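Local coordinates for protein oligopeptide ABC transporter OppAIV (Borrelia burgdorferi B31, PDB 4GL8) that probably binds oligopeptides outside the cell membrane and delivers them to an ABC transporter for import, at residues G88-F93 with T161-L166; A79-I84 with T92-D97; T108-R113 with I154-E159; L166-P171 with S465-D470; N130-V135 with H179-P184. One frame throughout, in Å; residues are numbered along the deposited sequence.

Contact 1. Residues G88-F93 with T161-L166; sequences GVVYTF and TLEITL
V90 through F93 run antiparallel to L162 through T165 as central neighbours of a five-stranded antiparallel sheet, the short axes 4.7 Å apart and 163° from chain direction to chain direction. Y91 with I164 and F93 with L162 are the hydrogen-bonded pairs, V90 with T165 and T92 with E163 the non-hydrogen-bonded ones. Just beyond the strands, L166 N donates to V89 O at 2.6 Å, an almost perfectly straight bond. Side chains alternate between two surfaces. Y91, F93, L162 and I164 fill the buried one, where helix 173-176 lies against Y91, F93 and I164, and F173 meets the Y91 ring edge-to-face. The I164 side chain, with CD1 at the end of an extended branch, crosses obliquely to the F93 ring, CD1 to CE2 4.0 Å. The other surface, carrying V90, T92, E163 and T165, is less enclosed. There E163 CG stands opposite its own backbone N (chi1 -169°), which brings the aliphatic part of the chain slanting across V90, CG to CG1 3.7 Å. T92 CG2 meets T161 CG2 at 3.8 Å, while T161 OG1 is taken up by D158. On the buried surface, the L166 methyl CD1 comes to 3.7 Å from Y91 CE1, obliquely to the ring.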
# COMPACT_ATOMS: atom_id res chain seq x y z
N GLY A 88 10.29 26.19 0.74
CA GLY A 88 9.65 24.91 0.58
C GLY A 88 9.93 23.85 1.64
O GLY A 88 9.60 22.67 1.43
N VAL A 89 10.53 24.22 2.76
CA VAL A 89 10.84 23.19 3.76
C VAL A 89 9.98 23.21 4.99
O VAL A 89 9.91 22.21 5.67
CB VAL A 89 12.33 23.16 4.17
CG1 VAL A 89 13.22 22.98 2.97
CG2 VAL A 89 12.73 24.38 4.98
N VAL A 90 9.36 24.35 5.31
CA VAL A 90 8.59 24.50 6.57
C VAL A 90 7.11 24.61 6.31
O VAL A 90 6.64 25.60 5.74
CB VAL A 90 9.05 25.74 7.37
CG1 VAL A 90 8.41 25.72 8.77
CG2 VAL A 90 10.56 25.77 7.49
N TYR A 91 6.38 23.60 6.74
CA TYR A 91 4.92 23.55 6.59
C TYR A 91 4.26 23.83 7.91
O TYR A 91 4.69 23.30 8.96
CB TYR A 91 4.45 22.16 6.15
CG TYR A 91 4.78 21.86 4.73
CD1 TYR A 91 6.09 21.69 4.33
CD2 TYR A 91 3.79 21.74 3.78
CE1 TYR A 91 6.41 21.41 3.02
CE2 TYR A 91 4.09 21.47 2.46
CZ TYR A 91 5.41 21.31 2.09
OH TYR A 91 5.73 21.01 0.79
N THR A 92 3.22 24.65 7.87
CA THR A 92 2.56 25.13 9.08
C THR A 92 1.07 24.84 8.88
O THR A 92 0.43 25.40 7.97
CB THR A 92 2.87 26.64 9.32
OG1 THR A 92 4.30 26.84 9.36
CG2 THR A 92 2.25 27.18 10.63
N PHE A 93 0.54 23.91 9.68
CA PHE A 93 -0.85 23.48 9.62
C PHE A 93 -1.69 24.17 10.71
O PHE A 93 -1.33 24.19 11.89
CB PHE A 93 -0.91 21.95 9.74
CG PHE A 93 -0.17 21.25 8.65
CD1 PHE A 93 -0.77 21.03 7.41
CD2 PHE A 93 1.15 20.88 8.82
CE1 PHE A 93 -0.08 20.45 6.38
CE2 PHE A 93 1.85 20.27 7.79
CZ PHE A 93 1.25 20.07 6.57
N THR A 161 -1.89 24.82 16.20
CA THR A 161 -0.89 25.07 15.17
C THR A 161 0.28 24.11 15.22
O THR A 161 1.03 24.04 16.21
CB THR A 161 -0.40 26.53 15.21
OG1 THR A 161 -1.51 27.41 15.39
CG2 THR A 161 0.30 26.88 13.93
N LEU A 162 0.46 23.37 14.13
CA LEU A 162 1.51 22.33 14.07
C LEU A 162 2.49 22.67 12.97
O LEU A 162 2.08 22.94 11.85
CB LEU A 162 0.91 20.96 13.83
CG LEU A 162 1.94 19.82 13.85
CD1 LEU A 162 2.24 19.42 15.28
CD2 LEU A 162 1.46 18.63 13.07
N GLU A 163 3.77 22.70 13.29
CA GLU A 163 4.77 22.98 12.28
C GLU A 163 5.60 21.74 11.98
O GLU A 163 6.13 21.12 12.91
CB GLU A 163 5.69 24.08 12.78
CG GLU A 163 6.62 24.69 11.78
CD GLU A 163 7.70 25.52 12.47
OE1 GLU A 163 8.66 24.91 13.07
OE2 GLU A 163 7.61 26.77 12.41
N ILE A 164 5.72 21.40 10.71
CA ILE A 164 6.60 20.32 10.28
C ILE A 164 7.66 20.87 9.32
O ILE A 164 7.33 21.47 8.27
CB ILE A 164 5.81 19.21 9.59
CG1 ILE A 164 4.77 18.65 10.54
CG2 ILE A 164 6.76 18.08 9.15
CD1 ILE A 164 3.93 17.57 9.93
N THR A 165 8.91 20.67 9.70
CA THR A 165 10.07 21.10 8.92
C THR A 165 10.64 19.90 8.16
O THR A 165 11.00 18.90 8.78
CB THR A 165 11.16 21.75 9.83
OG1 THR A 165 10.59 22.85 10.53
CG2 THR A 165 12.32 22.30 9.02
N LEU A 166 10.72 20.00 6.83
CA LEU A 166 11.26 18.94 5.99
C LEU A 166 12.78 18.99 5.91
O LEU A 166 13.37 20.04 6.03
CB LEU A 166 10.69 19.00 4.59
CG LEU A 166 9.17 18.87 4.40
CD1 LEU A 166 8.84 18.59 2.94
CD2 LEU A 166 8.57 17.79 5.29

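Contact 2. Residues A79-I84 with T92-D97; sequences AKSWDI and TFHLRD
T92 O is gripped twice by the neighbouring strand: D83 N donates a hydrogen bond of 2.8 Å, and W82 CA makes a CA-H...O contact with the same oxygen, CA to O 3.0 Å. T92 N returns a bond to D83 O, closing the pair. Further along, H94 N reaches S81 O almost straight. On the surface carrying S81 and D83, the H94 imidazole turns an edge to D83, and NE2 donates to D83 OD2 at 3.0 Å. The acceptor lies in the ring plane, yet the donor stands well above the carboxylate plane, the two flat groups being 73° apart. The negative charge would probably stabilise a protonated imidazole. On the reverse surface W82 CB comes obliquely to the F93 ring, 3.6 Å from CD1. With chi1 at 50° the indole sits between its own backbone N and carbonyl carbon, and its rings lead off towards L174 and Y74, oblique to F93. At K80 the chain turns a corner. K80 N bonds to H94 O at 3.0 Å, bent to 136°, and the R96 guanidinium lays one face near K80 CA while R96 NE donates to G77 O. Strands 74-84 and 90-95 form a beta hairpin, and the one-residue shift between A79 and S81 is a beta bulge in it.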
# COMPACT_ATOMS: atom_id res chain seq x y z
N ALA A 79 -6.28 19.63 9.78
CA ALA A 79 -5.92 20.97 9.34
C ALA A 79 -6.91 21.50 8.32
O ALA A 79 -7.15 20.85 7.29
CB ALA A 79 -4.53 20.95 8.71
N LYS A 80 -7.47 22.68 8.60
CA LYS A 80 -8.31 23.38 7.65
C LYS A 80 -7.51 24.16 6.60
O LYS A 80 -8.03 24.44 5.54
CB LYS A 80 -9.29 24.31 8.34
CG LYS A 80 -8.66 25.49 9.04
CD LYS A 80 -9.70 26.25 9.87
CE LYS A 80 -9.01 27.42 10.56
NZ LYS A 80 -10.00 28.27 11.30
N SER A 81 -6.25 24.49 6.89
CA SER A 81 -5.39 25.15 5.92
C SER A 81 -3.93 25.07 6.38
O SER A 81 -3.62 24.63 7.49
CB SER A 81 -5.79 26.62 5.77
OG SER A 81 -5.69 27.29 7.02
N TRP A 82 -3.04 25.50 5.50
CA TRP A 82 -1.63 25.36 5.78
C TRP A 82 -0.88 26.41 5.00
O TRP A 82 -1.38 26.90 3.99
CB TRP A 82 -1.14 23.94 5.41
CG TRP A 82 -1.55 23.51 4.03
CD1 TRP A 82 -0.85 23.70 2.89
CD2 TRP A 82 -2.76 22.86 3.65
NE1 TRP A 82 -1.54 23.22 1.82
CE2 TRP A 82 -2.72 22.68 2.26
CE3 TRP A 82 -3.89 22.41 4.35
CZ2 TRP A 82 -3.75 22.06 1.53
CZ3 TRP A 82 -4.93 21.79 3.63
CH2 TRP A 82 -4.84 21.62 2.24
N ASP A 83 0.29 26.75 5.52
CA ASP A 83 1.22 27.66 4.89
C ASP A 83 2.47 26.86 4.54
O ASP A 83 2.77 25.88 5.22
CB ASP A 83 1.66 28.75 5.87
CG ASP A 83 0.54 29.68 6.26
OD1 ASP A 83 -0.31 30.00 5.42
OD2 ASP A 83 0.55 30.12 7.43
N ILE A 84 3.20 27.30 3.53
CA ILE A 84 4.50 26.72 3.17
C ILE A 84 5.50 27.86 3.01
O ILE A 84 5.23 28.87 2.38
CB ILE A 84 4.42 25.92 1.85
CG1 ILE A 84 3.18 25.02 1.86
CG2 ILE A 84 5.68 25.10 1.64
CD1 ILE A 84 2.95 24.26 0.57
N THR A 92 3.22 24.65 7.87
CA THR A 92 2.56 25.13 9.08
C THR A 92 1.07 24.84 8.88
O THR A 92 0.43 25.40 7.97
CB THR A 92 2.87 26.64 9.32
OG1 THR A 92 4.30 26.84 9.36
CG2 THR A 92 2.25 27.18 10.63
N PHE A 93 0.54 23.91 9.68
CA PHE A 93 -0.85 23.48 9.62
C PHE A 93 -1.69 24.17 10.71
O PHE A 93 -1.33 24.19 11.89
CB PHE A 93 -0.91 21.95 9.74
CG PHE A 93 -0.17 21.25 8.65
CD1 PHE A 93 -0.77 21.03 7.41
CD2 PHE A 93 1.15 20.88 8.82
CE1 PHE A 93 -0.08 20.45 6.38
CE2 PHE A 93 1.85 20.27 7.79
CZ PHE A 93 1.25 20.07 6.57
N HIS A 94 -2.82 24.74 10.28
CA HIS A 94 -3.77 25.40 11.18
C HIS A 94 -4.93 24.44 11.41
O HIS A 94 -5.66 24.12 10.47
CB HIS A 94 -4.26 26.71 10.56
CG HIS A 94 -3.15 27.60 10.14
ND1 HIS A 94 -2.44 28.39 11.04
CD2 HIS A 94 -2.57 27.78 8.93
CE1 HIS A 94 -1.49 29.04 10.39
NE2 HIS A 94 -1.54 28.68 9.11
N LEU A 95 -5.04 23.94 12.63
CA LEU A 95 -6.06 22.94 12.95
C LEU A 95 -7.44 23.62 12.99
O LEU A 95 -7.55 24.79 13.38
CB LEU A 95 -5.75 22.24 14.30
CG LEU A 95 -4.38 21.53 14.40
CD1 LEU A 95 -4.20 20.82 15.73
CD2 LEU A 95 -4.12 20.57 13.25
N ARG A 96 -8.48 22.90 12.56
CA ARG A 96 -9.85 23.40 12.75
C ARG A 96 -10.22 23.42 14.24
O ARG A 96 -9.58 22.76 15.05
CB ARG A 96 -10.87 22.59 11.96
CG ARG A 96 -10.91 21.12 12.30
CD ARG A 96 -11.85 20.38 11.36
NE ARG A 96 -11.26 20.18 10.04
CZ ARG A 96 -11.63 20.80 8.93
NH1 ARG A 96 -12.63 21.66 8.93
NH2 ARG A 96 -11.01 20.52 7.77
N ASP A 97 -11.22 24.23 14.57
CA ASP A 97 -11.74 24.37 15.94
C ASP A 97 -12.47 23.13 16.45
O ASP A 97 -13.06 22.39 15.67
CB ASP A 97 -12.74 25.54 16.00
CG ASP A 97 -12.10 26.86 15.65
OD1 ASP A 97 -10.86 26.99 15.79
OD2 ASP A 97 -12.82 27.79 15.24
O HOH W 1 5.10 27.42 6.95

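Contact 3. Residues T108-R113 with I154-E159; sequences TAEGIR and IKALDE
R113 stretches across the backbone of the edge strand, while A109 and E110, one turn earlier on the helix, bracket the methyl of A156. The R113 chain is extended from CG to NE, with CG opposite the backbone N (chi1 -177°), and that straightness carries it obliquely past I154: CG to I154 CG2 is 4.1 Å, and CD lies 3.8 Å from I154 O. The guanidinium presents its edge to that carbonyl, with NE too distant for a bond. Its other ends are held by acids. NH1 pairs with E110 OE2 at 2.6 Å, a salt bridge whose hydrogen-bond angle is poor, and NH2 pairs with E149. E110 bends at chi2 to fold back towards R113, which leaves OE1 3.7 Å from A156 CB. A156 CB also points at the helix backbone, 3.6 Å from E110 N, and meets A109 CB at 4.0 Å. A109 and I112 also touch L162 of the next strand. At the start of the helix, A109 N donates to E159 O (2.9 Å), so the loop after the strand takes up an amide that has no partner within the first turn. E110 N uses a water instead, which reaches D158 O weakly. T108 OG1 accepts from G111 N. This is a threonine N-cap, and the helix it begins packs its first turns on strand 154-158, an outermost strand of the five-stranded antiparallel sheet.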
# COMPACT_ATOMS: atom_id res chain seq x y z
N THR A 108 -4.99 18.41 20.16
CA THR A 108 -4.15 19.59 20.13
C THR A 108 -2.90 19.27 19.30
O THR A 108 -2.56 18.10 19.08
CB THR A 108 -3.65 19.93 21.54
OG1 THR A 108 -2.88 18.82 22.00
CG2 THR A 108 -4.81 20.21 22.53
N ALA A 109 -2.18 20.32 18.89
CA ALA A 109 -0.94 20.13 18.13
C ALA A 109 0.13 19.40 18.96
O ALA A 109 0.95 18.68 18.41
CB ALA A 109 -0.42 21.47 17.64
N GLU A 110 0.12 19.59 20.28
CA GLU A 110 1.00 18.83 21.17
C GLU A 110 0.63 17.34 21.21
O GLU A 110 1.50 16.47 21.22
CB GLU A 110 1.00 19.45 22.59
CG GLU A 110 1.90 18.76 23.61
CD GLU A 110 3.38 18.89 23.28
OE1 GLU A 110 3.84 19.94 22.77
OE2 GLU A 110 4.13 17.94 23.54
N GLY A 111 -0.65 17.02 21.23
CA GLY A 111 -1.05 15.61 21.08
C GLY A 111 -0.59 14.95 19.78
O GLY A 111 -0.19 13.78 19.72
N ILE A 112 -0.60 15.72 18.71
CA ILE A 112 -0.17 15.17 17.45
C ILE A 112 1.35 14.99 17.45
O ILE A 112 1.90 13.99 16.99
CB ILE A 112 -0.63 16.07 16.31
CG1 ILE A 112 -2.14 16.05 16.23
CG2 ILE A 112 -0.03 15.61 14.98
CD1 ILE A 112 -2.69 17.09 15.26
N ARG A 113 2.03 15.96 18.03
CA ARG A 113 3.45 15.87 18.17
C ARG A 113 3.89 14.63 18.98
O ARG A 113 4.82 13.94 18.62
CB ARG A 113 3.93 17.14 18.82
CG ARG A 113 5.43 17.18 18.96
CD ARG A 113 5.90 18.42 19.66
NE ARG A 113 7.16 18.02 20.20
CZ ARG A 113 7.37 17.58 21.43
NH1 ARG A 113 6.43 17.58 22.37
NH2 ARG A 113 8.57 17.19 21.72
N ILE A 154 9.18 18.85 14.21
CA ILE A 154 7.73 18.77 14.44
C ILE A 154 7.52 19.60 15.69
O ILE A 154 8.12 19.30 16.73
CB ILE A 154 7.26 17.31 14.68
CG1 ILE A 154 7.63 16.42 13.50
CG2 ILE A 154 5.74 17.22 14.87
CD1 ILE A 154 7.26 14.95 13.68
N LYS A 155 6.75 20.68 15.59
CA LYS A 155 6.57 21.54 16.74
C LYS A 155 5.13 21.96 16.90
O LYS A 155 4.42 22.17 15.93
CB LYS A 155 7.44 22.79 16.60
CG LYS A 155 8.93 22.54 16.71
CD LYS A 155 9.64 23.84 16.40
CE LYS A 155 11.14 23.74 16.62
NZ LYS A 155 11.75 25.08 16.44
N ALA A 156 4.71 22.08 18.15
CA ALA A 156 3.40 22.58 18.52
C ALA A 156 3.57 24.07 18.81
O ALA A 156 4.03 24.43 19.86
CB ALA A 156 2.90 21.86 19.76
N LEU A 157 3.25 24.92 17.84
CA LEU A 157 3.44 26.35 17.98
C LEU A 157 2.42 26.97 18.95
O LEU A 157 2.69 27.92 19.63
CB LEU A 157 3.38 27.03 16.60
CG LEU A 157 4.42 26.60 15.54
CD1 LEU A 157 4.34 27.50 14.30
CD2 LEU A 157 5.85 26.54 16.07
N ASP A 158 1.23 26.39 18.98
CA ASP A 158 0.21 26.62 20.00
C ASP A 158 -0.75 25.44 19.89
O ASP A 158 -0.44 24.46 19.18
CB ASP A 158 -0.48 27.97 19.81
CG ASP A 158 -1.13 28.12 18.44
OD1 ASP A 158 -1.73 27.18 17.89
OD2 ASP A 158 -1.06 29.22 17.91
N GLU A 159 -1.90 25.52 20.53
CA GLU A 159 -2.84 24.40 20.55
C GLU A 159 -3.37 24.01 19.20
O GLU A 159 -3.61 22.85 18.95
CB GLU A 159 -4.07 24.70 21.40
CG GLU A 159 -3.85 24.52 22.87
CD GLU A 159 -5.13 24.13 23.58
OE1 GLU A 159 -6.25 24.22 22.97
OE2 GLU A 159 -5.01 23.72 24.75
O HOH W 2 -0.63 22.02 21.61

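Contact 4. Residues L166-P171 with S465-D470; sequences LKSPKP and SDNERD
S168 leads the contact, its side chain turned towards the end of helix 456-466. Its OG sits between its own backbone N and carbonyl carbon (chi1 54°) and lies 3.5 Å from D466 O, but its clear partner is a water molecule, to which OG donates at 2.8 Å. P169 follows, and its carbonyl O accepts from the same water at 2.5 Å. K170 comes next: its chain runs out extended and bends only at the last torsion, chi4 52°, bringing NZ to 2.8 Å from the water, again as donor. The fourth bond crosses to the other segment, water to D466 O at 2.6 Å. The water thus accepts twice and donates twice, which uses its full bonding capacity and fixes its orientation. D466 O belongs to the last helical residue, N467 already having left helical geometry. K170 NZ also stands 4.3 Å from D466 OD1, too long for a salt bridge but close enough for the charges probably to attract. Behind K170 lies V135 of helix 129-135. Some 300 residues separate the two segments, and the site, a water-bridged helix C-terminus facing a loop, is consistent with a polar bridge between the two lobes of a peptide-binding protein of the solute-binding family 5.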
# COMPACT_ATOMS: atom_id res chain seq x y z
N LEU A 166 10.72 20.00 6.83
CA LEU A 166 11.26 18.94 5.99
C LEU A 166 12.78 18.99 5.91
O LEU A 166 13.37 20.04 6.03
CB LEU A 166 10.69 19.00 4.59
CG LEU A 166 9.17 18.87 4.40
CD1 LEU A 166 8.84 18.59 2.94
CD2 LEU A 166 8.57 17.79 5.29
N LYS A 167 13.38 17.83 5.76
CA LYS A 167 14.82 17.67 5.49
C LYS A 167 15.23 18.41 4.20
O LYS A 167 16.24 19.09 4.13
CB LYS A 167 15.02 16.16 5.36
CG LYS A 167 16.42 15.61 5.51
CD LYS A 167 16.36 14.09 5.40
CE LYS A 167 17.57 13.57 4.66
NZ LYS A 167 18.82 14.08 5.32
N SER A 168 14.40 18.27 3.17
CA SER A 168 14.56 18.93 1.88
C SER A 168 13.15 19.08 1.27
O SER A 168 12.24 18.36 1.65
CB SER A 168 15.47 18.12 0.95
OG SER A 168 15.01 16.78 0.81
N PRO A 169 12.97 20.04 0.36
CA PRO A 169 11.66 20.21 -0.27
C PRO A 169 11.15 18.94 -0.94
O PRO A 169 11.93 18.16 -1.49
CB PRO A 169 11.90 21.31 -1.32
CG PRO A 169 13.04 22.11 -0.76
CD PRO A 169 13.92 21.09 -0.06
N LYS A 170 9.83 18.77 -0.88
CA LYS A 170 9.17 17.61 -1.43
C LYS A 170 7.76 18.01 -1.81
O LYS A 170 6.91 18.12 -0.93
CB LYS A 170 9.09 16.51 -0.40
CG LYS A 170 10.40 15.78 -0.20
CD LYS A 170 10.27 14.72 0.87
CE LYS A 170 11.41 13.72 0.83
NZ LYS A 170 12.72 14.41 0.86
N PRO A 171 7.51 18.18 -3.13
CA PRO A 171 6.20 18.59 -3.65
C PRO A 171 5.09 17.61 -3.33
O PRO A 171 3.94 18.02 -3.24
CB PRO A 171 6.42 18.66 -5.18
CG PRO A 171 7.91 18.74 -5.35
CD PRO A 171 8.46 17.90 -4.23
N SER A 465 18.03 12.35 -6.38
CA SER A 465 16.70 12.82 -6.68
C SER A 465 16.05 13.61 -5.52
O SER A 465 15.33 14.57 -5.78
CB SER A 465 15.82 11.68 -7.18
OG SER A 465 15.31 10.90 -6.14
N ASP A 466 16.33 13.25 -4.26
CA ASP A 466 15.75 13.97 -3.13
C ASP A 466 16.28 15.37 -3.07
O ASP A 466 15.59 16.28 -2.59
CB ASP A 466 16.05 13.30 -1.78
CG ASP A 466 15.34 11.99 -1.59
OD1 ASP A 466 14.25 11.79 -2.17
OD2 ASP A 466 15.89 11.14 -0.83
N ASN A 467 17.50 15.57 -3.56
CA ASN A 467 18.14 16.89 -3.54
C ASN A 467 18.05 17.72 -4.85
O ASN A 467 18.70 18.77 -4.99
CB ASN A 467 19.61 16.69 -3.13
CG ASN A 467 19.75 16.16 -1.69
OD1 ASN A 467 20.32 15.11 -1.47
ND2 ASN A 467 19.22 16.89 -0.73
N GLU A 468 17.27 17.26 -5.81
CA GLU A 468 17.17 17.96 -7.10
C GLU A 468 15.79 18.60 -7.20
O GLU A 468 14.77 17.91 -7.25
CB GLU A 468 17.41 16.98 -8.24
CG GLU A 468 17.30 17.57 -9.64
CD GLU A 468 18.15 18.81 -9.81
OE1 GLU A 468 19.41 18.71 -9.84
OE2 GLU A 468 17.53 19.89 -9.87
N ARG A 469 15.77 19.92 -7.21
CA ARG A 469 14.54 20.68 -7.11
C ARG A 469 13.93 20.86 -8.48
O ARG A 469 12.77 21.19 -8.57
CB ARG A 469 14.82 22.05 -6.46
N ASP A 470 14.71 20.67 -9.55
CA ASP A 470 14.20 20.82 -10.92
C ASP A 470 13.45 19.53 -11.30
O ASP A 470 14.04 18.46 -11.31
CB ASP A 470 15.37 21.07 -11.87
CG ASP A 470 14.94 21.34 -13.28
OD1 ASP A 470 14.57 20.40 -14.00
OD2 ASP A 470 15.01 22.51 -13.70
O HOH W 3 13.34 16.05 -1.37

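Contact 5. Residues N130-V135 with H179-P184; sequences NMIKSV and HQTFIP
A 3-10 turn, residues 180-182, packs with its flanking H179 against helix 129-135 beside the peptide-binding site: H179 and Q180 also touch a side chain of the bound peptide. The helix meets it with M131 and I132, and the contact is wholly apolar in character apart from a thioether beside an imidazole. I132 CD1 sits over one face of the F182 ring, 3.4 Å from the centroid and 17° off the normal, a tight CH-pi contact; the two side chains come from opposite directions. M131 works the same ring differently. Its CG approaches F182 CE2 obliquely at 3.7 Å, and SD then lies off the ring edge, 5.2 Å from the centroid, a Met-aromatic contact. The extended chain (chi1 178°, chi2 167°) carries SD to 3.6 Å from H179 ND1, oblique to the imidazole. Over one face of H179, displaced towards its rim, lies Q180 OE1, which accepts from S54, and F128 meets the imidazole edge-to-face. M176 of helix 173-176 touches both M131 and F182, extending the buried cluster. Beside the ring, I132 and T181 slide past each other in opposite senses, I132 CD1 reaching T181 CG2 at 3.7 Å.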
# COMPACT_ATOMS: atom_id res chain seq x y z
N ASN A 130 10.87 4.34 8.29
CA ASN A 130 11.79 4.97 7.31
C ASN A 130 11.17 6.06 6.45
O ASN A 130 11.85 7.01 6.05
CB ASN A 130 12.44 3.93 6.41
CG ASN A 130 13.59 3.26 7.09
OD1 ASN A 130 14.00 3.68 8.18
ND2 ASN A 130 14.15 2.26 6.46
N MET A 131 9.88 5.95 6.20
CA MET A 131 9.15 7.01 5.51
C MET A 131 9.17 8.34 6.29
O MET A 131 9.41 9.41 5.71
CB MET A 131 7.74 6.54 5.26
CG MET A 131 6.88 7.59 4.57
SD MET A 131 5.37 6.85 3.95
CE MET A 131 6.05 5.80 2.70
N ILE A 132 8.98 8.29 7.60
CA ILE A 132 9.09 9.48 8.43
C ILE A 132 10.52 10.04 8.47
O ILE A 132 10.70 11.24 8.36
CB ILE A 132 8.64 9.23 9.88
CG1 ILE A 132 7.26 8.62 9.93
CG2 ILE A 132 8.59 10.55 10.65
CD1 ILE A 132 6.24 9.42 9.12
N LYS A 133 11.50 9.17 8.67
CA LYS A 133 12.92 9.55 8.77
C LYS A 133 13.48 10.18 7.50
O LYS A 133 14.33 11.06 7.55
CB LYS A 133 13.76 8.33 9.13
CG LYS A 133 13.46 7.78 10.52
CD LYS A 133 13.85 6.32 10.73
CE LYS A 133 15.31 6.06 10.48
NZ LYS A 133 15.56 4.60 10.40
N SER A 134 13.02 9.73 6.35
CA SER A 134 13.50 10.27 5.09
C SER A 134 12.90 11.65 4.77
O SER A 134 13.41 12.34 3.92
CB SER A 134 13.24 9.29 3.93
OG SER A 134 11.85 9.19 3.62
N VAL A 135 11.84 12.05 5.47
CA VAL A 135 11.09 13.27 5.15
C VAL A 135 11.37 14.41 6.14
O VAL A 135 11.69 15.54 5.74
CB VAL A 135 9.58 12.93 5.16
CG1 VAL A 135 8.70 14.15 5.28
CG2 VAL A 135 9.22 12.17 3.90
N HIS A 179 -1.31 9.14 4.11
CA HIS A 179 -0.88 7.80 4.43
C HIS A 179 -0.90 7.56 5.95
O HIS A 179 -0.56 8.43 6.73
CB HIS A 179 0.52 7.60 3.88
CG HIS A 179 1.02 6.19 4.01
ND1 HIS A 179 2.03 5.83 4.88
CD2 HIS A 179 0.66 5.06 3.36
CE1 HIS A 179 2.27 4.54 4.77
NE2 HIS A 179 1.45 4.05 3.85
N GLN A 180 -1.29 6.34 6.33
CA GLN A 180 -1.60 6.01 7.72
C GLN A 180 -0.45 6.20 8.67
O GLN A 180 -0.68 6.59 9.77
CB GLN A 180 -2.17 4.59 7.83
CG GLN A 180 -1.17 3.44 7.68
CD GLN A 180 -0.91 3.02 6.25
OE1 GLN A 180 -1.52 3.51 5.29
NE2 GLN A 180 -0.00 2.08 6.09
N THR A 181 0.77 5.95 8.24
CA THR A 181 1.97 6.20 9.04
C THR A 181 2.03 7.63 9.59
O THR A 181 2.58 7.87 10.69
CB THR A 181 3.23 5.99 8.16
OG1 THR A 181 3.21 4.66 7.65
CG2 THR A 181 4.47 6.15 8.92
N PHE A 182 1.45 8.56 8.83
CA PHE A 182 1.41 9.96 9.21
C PHE A 182 0.15 10.38 9.96
O PHE A 182 0.03 11.52 10.41
CB PHE A 182 1.57 10.85 7.99
CG PHE A 182 2.95 10.91 7.43
CD1 PHE A 182 3.85 11.87 7.86
CD2 PHE A 182 3.32 10.07 6.42
CE1 PHE A 182 5.09 11.98 7.30
CE2 PHE A 182 4.58 10.15 5.87
CZ PHE A 182 5.47 11.11 6.30
N ILE A 183 -0.79 9.46 10.15
CA ILE A 183 -2.06 9.81 10.79
C ILE A 183 -1.86 9.80 12.30
O ILE A 183 -1.35 8.84 12.84
CB ILE A 183 -3.20 8.86 10.35
CG1 ILE A 183 -3.41 9.00 8.85
CG2 ILE A 183 -4.48 9.20 11.10
CD1 ILE A 183 -4.44 8.07 8.24
N PRO A 184 -2.25 10.89 12.98
CA PRO A 184 -2.06 10.94 14.42
C PRO A 184 -2.93 9.93 15.16
O PRO A 184 -4.07 9.64 14.72
CB PRO A 184 -2.49 12.38 14.79
CG PRO A 184 -2.34 13.15 13.50
CD PRO A 184 -2.77 12.17 12.46

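Contacts 1 and 2 share strand 90-95 and lie in the same antiparallel sheet, so both rest on backbone bonding; contact 1 sits between inner strands, whereas contact 2 adds a His-carboxylate hydrogen bond on its more exposed surface. Contact 3 packs a helix on the sheet's outermost strand 154-158, where E163 N probably bonds to K155 O, and is the most exposed of these three, with a single direct hydrogen bond across it. Contact 5, whose centre is about 13 Å from the centre of the chain, is buried and almost entirely apolar. It meets contact 1 through L166 against V135, and contact 4 probably through a bond from K167 N to V135 O. Contact 4, small and water-mediated, alone reaches the distant 465-470 segment.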